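Local coordinates for protein putative hydrolase (Campylobacter jejuni, PDB 3D6L) that probably hydrolyses long-chain fatty acyl-CoA thioesters, as a hexameric hot dog fold thioesterase of the acyl coenzyme A hydrolase family, at residues A[80-92]-A[102-114]. Sequence-based numbering, arbitrary orientation.
Sequences NTSISVEVEVTAQ and CINVTSALVTYVS
Residues 82-92 and 102-114 pair as the two long arms of a beta hairpin, adjacent antiparallel strands in the sheet of the hot dog fold. The strand segments run at 141° to each other, N-to-C, as expected for a twisted antiparallel pair. From Ile-83 with Tyr-112 to Val-89 with Thr-106, hydrogen-bonded pairs alternate with non-hydrogen-bonded ones; then a classic beta bulge intervenes, where Val-105 and Thr-106 both face Val-89. The carbonyl O of Val-89 takes a nearly straight bond from Val-105 N (2.8 Å, 176°) and a weak one from Thr-106 N (3.4 Å), and the register moves by one residue before Ala-91 pairs with Ile-103.

Mostly small or beta-branched residues line the face that packs on helix 26-42, with Tyr-112 the aromatic exception: Val-89, Thr-106 and Ala-108 all touch Ile-33, and compact side chains suit the close approach of a helix. CG1 of Val-89 leans across to CG1 of Val-105 at 3.7 Å. Farther along, Val-85 puts CG2 obliquely against the Tyr-112 ring, 4.0 Å from CE1; with CG beside the backbone N (chi1 -57°), this ring carries its hydroxyl to a hydrogen bond with Asp-34 O of the helix.

The other face is more polar, with serines, threonines and two glutamates. Leu-109 adds an apolar branch there, its CD2 4.1 Å from Ser-84 CB. Both glutamate chains bend at chi2, which brings their carboxylates to the small Ser-107: its OG lies 3.0 Å from Glu-86 OE2 and 3.1 Å from Glu-88 OE2.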
loop_
_atom_site.group_PDB
_atom_site.type_symbol
_atom_site.label_atom_id
_atom_site.label_comp_id
_atom_site.label_asym_id
_atom_site.label_seq_id
_atom_site.Cartn_x
_atom_site.Cartn_y
_atom_site.Cartn_z
ATOM N N ASN A 80 -36.579 0.717 -6.845
ATOM C CA ASN A 80 -36.694 -0.269 -7.908
ATOM C C ASN A 80 -35.322 -0.906 -8.193
ATOM O O ASN A 80 -35.221 -2.131 -8.338
ATOM C CB ASN A 80 -37.347 0.382 -9.143
ATOM C CG ASN A 80 -36.910 -0.248 -10.460
ATOM O OD1 ASN A 80 -37.344 -1.347 -10.821
ATOM N ND2 ASN A 80 -36.054 0.465 -11.198
ATOM N N THR A 81 -34.277 -0.071 -8.242
ATOM C CA THR A 81 -32.887 -0.536 -8.391
ATOM C C THR A 81 -31.923 0.001 -7.313
ATOM O O THR A 81 -30.800 -0.503 -7.177
ATOM C CB THR A 81 -32.287 -0.177 -9.777
ATOM O OG1 THR A 81 -32.385 1.234 -9.987
ATOM C CG2 THR A 81 -33.001 -0.911 -10.902
ATOM N N SER A 82 -32.344 1.016 -6.557
ATOM C CA SER A 82 -31.436 1.688 -5.629
ATOM C C SER A 82 -31.572 1.157 -4.203
ATOM O O SER A 82 -32.635 0.675 -3.827
ATOM C CB SER A 82 -31.648 3.202 -5.659
ATOM O OG SER A 82 -32.841 3.560 -4.974
ATOM N N ILE A 83 -30.490 1.256 -3.425
ATOM C CA ILE A 83 -30.445 0.767 -2.044
ATOM C C ILE A 83 -29.714 1.745 -1.111
ATOM O O ILE A 83 -28.521 2.006 -1.284
ATOM C CB ILE A 83 -29.746 -0.626 -1.949
ATOM C CG1 ILE A 83 -30.299 -1.602 -2.995
ATOM C CG2 ILE A 83 -29.860 -1.194 -0.533
ATOM C CD1 ILE A 83 -29.384 -2.781 -3.306
ATOM N N SER A 84 -30.427 2.261 -0.110
ATOM C CA SER A 84 -29.840 3.179 0.864
ATOM C C SER A 84 -29.430 2.490 2.152
ATOM O O SER A 84 -30.169 1.665 2.702
ATOM C CB SER A 84 -30.793 4.318 1.176
ATOM O OG SER A 84 -31.098 5.020 -0.013
ATOM N N VAL A 85 -28.244 2.844 2.634
ATOM C CA VAL A 85 -27.666 2.173 3.780
ATOM C C VAL A 85 -27.119 3.197 4.752
ATOM O O VAL A 85 -26.336 4.068 4.369
ATOM C CB VAL A 85 -26.541 1.187 3.356
ATOM C CG1 VAL A 85 -25.955 0.475 4.565
ATOM C CG2 VAL A 85 -27.063 0.159 2.350
ATOM N N GLU A 86 -27.550 3.107 6.005
ATOM C CA GLU A 86 -26.913 3.869 7.060
ATOM C C GLU A 86 -25.737 3.058 7.591
ATOM O O GLU A 86 -25.895 1.891 7.969
ATOM C CB GLU A 86 -27.893 4.217 8.189
ATOM C CG GLU A 86 -27.289 5.114 9.288
ATOM C CD GLU A 86 -27.037 6.553 8.839
ATOM O OE1 GLU A 86 -27.911 7.146 8.163
ATOM O OE2 GLU A 86 -25.963 7.104 9.177
ATOM N N VAL A 87 -24.562 3.677 7.607
ATOM C CA VAL A 87 -23.367 3.024 8.118
ATOM C C VAL A 87 -22.894 3.756 9.358
ATOM O O VAL A 87 -22.737 4.973 9.346
ATOM C CB VAL A 87 -22.239 2.959 7.059
ATOM C CG1 VAL A 87 -20.996 2.284 7.634
ATOM C CG2 VAL A 87 -22.721 2.220 5.798
ATOM N N GLU A 88 -22.682 2.999 10.428
ATOM C CA GLU A 88 -22.182 3.550 11.670
ATOM C C GLU A 88 -20.862 2.894 11.987
ATOM O O GLU A 88 -20.746 1.668 11.963
ATOM C CB GLU A 88 -23.167 3.299 12.813
ATOM C CG GLU A 88 -24.492 4.024 12.664
ATOM C CD GLU A 88 -24.385 5.521 12.910
ATOM O OE1 GLU A 88 -23.409 5.959 13.559
ATOM O OE2 GLU A 88 -25.288 6.260 12.450
ATOM N N VAL A 89 -19.865 3.714 12.288
ATOM C CA VAL A 89 -18.546 3.205 12.603
ATOM C C VAL A 89 -18.252 3.419 14.088
ATOM O O VAL A 89 -18.462 4.516 14.615
ATOM C CB VAL A 89 -17.463 3.868 11.714
ATOM C CG1 VAL A 89 -16.135 3.168 11.874
ATOM C CG2 VAL A 89 -17.888 3.855 10.252
ATOM N N THR A 90 -17.785 2.360 14.757
ATOM C CA THR A 90 -17.355 2.428 16.153
ATOM C C THR A 90 -15.864 2.082 16.274
ATOM O O THR A 90 -15.377 1.182 15.591
ATOM C CB THR A 90 -18.166 1.462 17.054
ATOM O OG1 THR A 90 -17.800 0.108 16.763
ATOM C CG2 THR A 90 -19.672 1.626 16.838
ATOM N N ALA A 91 -15.144 2.798 17.134
ATOM C CA ALA A 91 -13.754 2.463 17.432
ATOM C C ALA A 91 -13.640 1.846 18.822
ATOM O O ALA A 91 -14.145 2.395 19.803
ATOM C CB ALA A 91 -12.859 3.676 17.309
ATOM N N GLN A 92 -12.999 0.685 18.891
ATOM C CA GLN A 92 -12.721 0.029 20.161
ATOM C C GLN A 92 -11.269 0.297 20.540
ATOM O O GLN A 92 -10.353 0.047 19.760
ATOM C CB GLN A 92 -12.995 -1.463 20.046
ATOM C CG GLN A 92 -13.202 -2.162 21.359
ATOM C CD GLN A 92 -13.394 -3.655 21.175
ATOM O OE1 GLN A 92 -14.274 -4.099 20.416
ATOM N NE2 GLN A 92 -12.565 -4.445 21.860
ATOM N N CYS A 102 -15.575 2.079 23.768
ATOM C CA CYS A 102 -16.133 1.943 22.450
ATOM C C CYS A 102 -16.797 3.260 22.039
ATOM O O CYS A 102 -17.774 3.698 22.649
ATOM C CB CYS A 102 -17.117 0.783 22.422
ATOM S SG CYS A 102 -18.012 0.718 20.895
ATOM N N ILE A 103 -16.249 3.885 21.001
ATOM C CA ILE A 103 -16.643 5.228 20.599
ATOM C C ILE A 103 -17.295 5.230 19.222
ATOM O O ILE A 103 -16.706 4.747 18.262
ATOM C CB ILE A 103 -15.417 6.179 20.604
ATOM C CG1 ILE A 103 -14.673 6.060 21.946
ATOM C CG2 ILE A 103 -15.841 7.615 20.287
ATOM C CD1 ILE A 103 -13.656 7.155 22.245
ATOM N N ASN A 104 -18.516 5.760 19.137
ATOM C CA ASN A 104 -19.167 5.995 17.854
ATOM C C ASN A 104 -18.411 7.117 17.158
ATOM O O ASN A 104 -18.399 8.265 17.605
ATOM C CB ASN A 104 -20.648 6.333 18.017
ATOM C CG ASN A 104 -21.389 6.441 16.674
ATOM O OD1 ASN A 104 -20.969 5.886 15.648
ATOM N ND2 ASN A 104 -22.507 7.160 16.685
ATOM N N VAL A 105 -17.770 6.760 16.057
ATOM C CA VAL A 105 -16.665 7.540 15.553
ATOM C C VAL A 105 -16.986 8.242 14.233
ATOM O O VAL A 105 -16.528 9.362 14.001
ATOM C CB VAL A 105 -15.386 6.664 15.527
ATOM C CG1 VAL A 105 -15.204 5.952 14.201
ATOM C CG2 VAL A 105 -14.177 7.482 15.917
ATOM N N THR A 106 -17.788 7.595 13.386
ATOM C CA THR A 106 -18.263 8.201 12.139
ATOM C C THR A 106 -19.587 7.599 11.640
ATOM O O THR A 106 -19.991 6.522 12.061
ATOM C CB THR A 106 -17.135 8.337 11.006
ATOM O OG1 THR A 106 -17.645 7.947 9.720
ATOM C CG2 THR A 106 -15.917 7.525 11.305
ATOM N N SER A 107 -20.244 8.322 10.742
ATOM C CA SER A 107 -21.598 8.020 10.321
ATOM C C SER A 107 -21.776 8.366 8.843
ATOM O O SER A 107 -21.178 9.321 8.360
ATOM C CB SER A 107 -22.544 8.874 11.143
ATOM O OG SER A 107 -23.876 8.565 10.849
ATOM N N ALA A 108 -22.587 7.602 8.119
ATOM C CA ALA A 108 -22.837 7.910 6.708
ATOM C C ALA A 108 -24.092 7.261 6.149
ATOM O O ALA A 108 -24.522 6.215 6.616
ATOM C CB ALA A 108 -21.620 7.544 5.839
ATOM N N LEU A 109 -24.658 7.905 5.134
ATOM C CA LEU A 109 -25.788 7.377 4.379
ATOM C C LEU A 109 -25.320 7.158 2.945
ATOM O O LEU A 109 -25.084 8.122 2.217
ATOM C CB LEU A 109 -26.938 8.387 4.377
ATOM C CG LEU A 109 -28.400 7.958 4.529
ATOM C CD1 LEU A 109 -29.305 9.086 4.000
ATOM C CD2 LEU A 109 -28.727 6.614 3.862
ATOM N N VAL A 110 -25.187 5.899 2.542
ATOM C CA VAL A 110 -24.642 5.565 1.223
ATOM C C VAL A 110 -25.735 4.957 0.352
ATOM O O VAL A 110 -26.564 4.189 0.846
ATOM C CB VAL A 110 -23.447 4.548 1.326
ATOM C CG1 VAL A 110 -22.601 4.589 0.069
ATOM C CG2 VAL A 110 -22.570 4.827 2.552
ATOM N N THR A 111 -25.729 5.281 -0.940
ATOM C CA THR A 111 -26.695 4.694 -1.868
ATOM C C THR A 111 -26.006 3.899 -2.979
ATOM O O THR A 111 -25.006 4.336 -3.555
ATOM C CB THR A 111 -27.674 5.755 -2.454
ATOM O OG1 THR A 111 -28.197 6.565 -1.392
ATOM C CG2 THR A 111 -28.846 5.086 -3.178
ATOM N N TYR A 112 -26.562 2.727 -3.258
ATOM C CA TYR A 112 -26.028 1.796 -4.238
ATOM C C TYR A 112 -27.099 1.502 -5.275
ATOM O O TYR A 112 -28.292 1.639 -4.996
ATOM C CB TYR A 112 -25.590 0.490 -3.547
ATOM C CG TYR A 112 -24.579 0.711 -2.445
ATOM C CD1 TYR A 112 -24.986 0.965 -1.134
ATOM C CD2 TYR A 112 -23.213 0.693 -2.720
ATOM C CE1 TYR A 112 -24.051 1.187 -0.116
ATOM C CE2 TYR A 112 -22.270 0.915 -1.720
ATOM C CZ TYR A 112 -22.689 1.161 -0.422
ATOM O OH TYR A 112 -21.744 1.390 0.557
ATOM N N VAL A 113 -26.675 1.116 -6.472
ATOM C CA VAL A 113 -27.602 0.618 -7.470
ATOM C C VAL A 113 -27.339 -0.877 -7.643
ATOM O O VAL A 113 -26.190 -1.314 -7.658
ATOM C CB VAL A 113 -27.501 1.396 -8.814
ATOM C CG1 VAL A 113 -26.133 1.209 -9.465
ATOM C CG2 VAL A 113 -28.600 0.970 -9.775
ATOM N N SER A 114 -28.407 -1.660 -7.739
ATOM C CA SER A 114 -28.268 -3.092 -7.949
ATOM C C SER A 114 -28.048 -3.348 -9.442
ATOM O O SER A 114 -28.845 -2.920 -10.275
ATOM C CB SER A 114 -29.502 -3.819 -7.427
ATOM O OG SER A 114 -30.194 -4.485 -8.459
#